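Long-range contact in PBP5 (Haemophilus influenzae, PDB 3A3J), which removes C-terminal D-alanyl residues from cell-wall precursor peptides as a D-alanyl-D-alanine carboxypeptidase: residues I63-W68 and L80-Q85. Numbering follows the deposited sequence.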
loop_
_atom_site.group_PDB
_atom_site.type_symbol
_atom_site.label_atom_id
_atom_site.label_comp_id
_atom_site.label_asym_id
_atom_site.label_seq_id
_atom_site.Cartn_x
_atom_site.Cartn_y
_atom_site.Cartn_z
ATOM N N ILE A 63 9.179 -9.914 -27.824
ATOM C CA ILE A 63 9.533 -8.515 -27.826
ATOM C C ILE A 63 9.507 -7.992 -29.296
ATOM O O ILE A 63 10.230 -8.508 -30.155
ATOM C CB ILE A 63 10.973 -8.339 -27.274
ATOM C CG1 ILE A 63 11.173 -9.073 -25.944
ATOM C CG2 ILE A 63 11.313 -6.896 -27.093
ATOM C CD1 ILE A 63 10.078 -8.772 -24.890
ATOM N N GLY A 64 8.772 -6.931 -29.590
ATOM C CA GLY A 64 8.745 -6.404 -30.953
ATOM C C GLY A 64 9.116 -4.970 -30.793
ATOM O O GLY A 64 9.520 -4.587 -29.692
ATOM N N GLU A 65 9.026 -4.164 -31.841
ATOM C CA GLU A 65 9.541 -2.772 -31.733
ATOM C C GLU A 65 9.020 -1.856 -30.555
ATOM O O GLU A 65 9.667 -0.870 -30.201
ATOM C CB GLU A 65 9.460 -2.028 -33.091
ATOM C CG GLU A 65 9.932 -2.921 -34.235
ATOM C CD GLU A 65 10.321 -2.219 -35.543
ATOM O OE1 GLU A 65 10.350 -0.970 -35.613
ATOM O OE2 GLU A 65 10.617 -2.968 -36.511
ATOM N N SER A 66 7.862 -2.106 -29.971
ATOM C CA SER A 66 7.387 -1.110 -28.949
ATOM C C SER A 66 7.933 -1.486 -27.552
ATOM O O SER A 66 8.153 -0.638 -26.739
ATOM C CB SER A 66 5.862 -0.959 -28.917
ATOM O OG SER A 66 5.345 -2.222 -28.539
ATOM N N ALA A 67 8.216 -2.757 -27.317
ATOM C CA ALA A 67 8.856 -3.184 -26.071
ATOM C C ALA A 67 10.411 -3.170 -26.115
ATOM O O ALA A 67 11.074 -3.369 -25.104
ATOM C CB ALA A 67 8.310 -4.604 -25.637
ATOM N N TRP A 68 10.972 -2.885 -27.282
ATOM C CA TRP A 68 12.401 -2.947 -27.528
ATOM C C TRP A 68 13.207 -1.971 -26.686
ATOM O O TRP A 68 12.941 -0.805 -26.703
ATOM C CB TRP A 68 12.599 -2.664 -29.029
ATOM C CG TRP A 68 13.985 -2.800 -29.600
ATOM C CD1 TRP A 68 15.110 -3.368 -29.026
ATOM C CD2 TRP A 68 14.373 -2.367 -30.910
ATOM N NE1 TRP A 68 16.166 -3.293 -29.912
ATOM C CE2 TRP A 68 15.732 -2.680 -31.069
ATOM C CE3 TRP A 68 13.681 -1.760 -31.974
ATOM C CZ2 TRP A 68 16.420 -2.419 -32.270
ATOM C CZ3 TRP A 68 14.381 -1.488 -33.170
ATOM C CH2 TRP A 68 15.721 -1.824 -33.296
ATOM N N LEU A 80 15.584 -5.292 -23.114
ATOM C CA LEU A 80 14.845 -6.292 -23.939
ATOM C C LEU A 80 15.264 -6.134 -25.392
ATOM O O LEU A 80 15.182 -5.021 -25.930
ATOM C CB LEU A 80 13.321 -6.092 -23.838
ATOM C CG LEU A 80 12.716 -6.244 -22.428
ATOM C CD1 LEU A 80 11.236 -6.077 -22.511
ATOM C CD2 LEU A 80 13.065 -7.589 -21.761
ATOM N N ASP A 81 15.735 -7.213 -26.001
ATOM C CA ASP A 81 16.169 -7.156 -27.433
ATOM C C ASP A 81 15.044 -7.564 -28.384
ATOM O O ASP A 81 14.216 -8.427 -28.076
ATOM C CB ASP A 81 17.362 -8.059 -27.681
ATOM C CG ASP A 81 18.625 -7.466 -27.145
ATOM O OD1 ASP A 81 18.712 -6.214 -27.087
ATOM O OD2 ASP A 81 19.487 -8.242 -26.732
ATOM N N LEU A 82 15.020 -6.911 -29.535
ATOM C CA LEU A 82 14.007 -7.112 -30.545
ATOM C C LEU A 82 13.978 -8.572 -30.930
ATOM O O LEU A 82 14.999 -9.231 -31.014
ATOM C CB LEU A 82 14.321 -6.232 -31.750
ATOM C CG LEU A 82 13.264 -6.151 -32.852
ATOM C CD1 LEU A 82 11.996 -5.599 -32.270
ATOM C CD2 LEU A 82 13.700 -5.252 -34.015
ATOM N N ASN A 83 12.795 -9.116 -31.062
ATOM C CA ASN A 83 12.638 -10.477 -31.571
ATOM C C ASN A 83 13.110 -11.560 -30.629
ATOM O O ASN A 83 13.457 -12.650 -31.061
ATOM C CB ASN A 83 13.294 -10.634 -32.966
ATOM C CG ASN A 83 12.903 -11.942 -33.646
ATOM O OD1 ASN A 83 11.729 -12.354 -33.622
ATOM N ND2 ASN A 83 13.891 -12.632 -34.210
ATOM N N THR A 84 13.121 -11.300 -29.327
ATOM C CA THR A 84 13.330 -12.367 -28.396
ATOM C C THR A 84 12.016 -12.676 -27.689
ATOM O O THR A 84 11.037 -11.963 -27.804
ATOM C CB THR A 84 14.363 -11.962 -27.375
ATOM O OG1 THR A 84 13.877 -10.784 -26.690
ATOM C CG2 THR A 84 15.715 -11.587 -28.119
ATOM N N GLN A 85 12.021 -13.764 -26.963
ATOM C CA GLN A 85 10.909 -14.191 -26.169
ATOM C C GLN A 85 11.320 -14.149 -24.701
ATOM O O GLN A 85 12.404 -14.640 -24.378
ATOM C CB GLN A 85 10.601 -15.616 -26.566
ATOM C CG GLN A 85 9.906 -15.592 -27.933
ATOM C CD GLN A 85 8.604 -16.274 -27.862
ATOM O OE1 GLN A 85 8.548 -17.502 -27.781
ATOM N NE2 GLN A 85 7.521 -15.492 -27.838
#
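Ile-63 is paired through both its backbone polar atoms with the type II beta turn Asp-81 to Thr-84: its N-H gives a nearly straight bond (174°) to Thr-84 O at 2.8 Å, and its O accepts the more bent one from Asn-83 N. The side chain of Ile-63 packs against the turn. Its CB lies 3.3 Å from Asp-81 O, the oxygen that also accepts the hydroxyl proton of Thr-84 OG1 at 2.8 Å. With chi1 of 59°, that OG1 stands between its own backbone N and carbonyl carbon, where it also meets Ile-63 CG1. Beyond, Ile-63 CD1 touches Leu-80 CD1, the two side chains crossing at about a right angle.

Leu-82, a turn residue, meets Trp-68. Its CB sits over the five-membered ring, 3.8 Å from the centroid and 5° off the normal, a CH-pi contact; CD2 meets the six-membered ring at CZ3 and CH2, while CD1 reaches the backbone of Gly-64 and Glu-65. Leu-80 O lies in the indole plane, 3.5 Å from Trp-68 CD1. Ala-67 and Leu-80 pack on Ala-106 of helix 101-112. The example illustrates how a loop can close on itself: two backbone bonds from one residue to a turn join the ends of the loop between strands 60-62 and 85-87, and apolar contacts of Ile-63 with Leu-80 and Trp-68 with Leu-82 add to them.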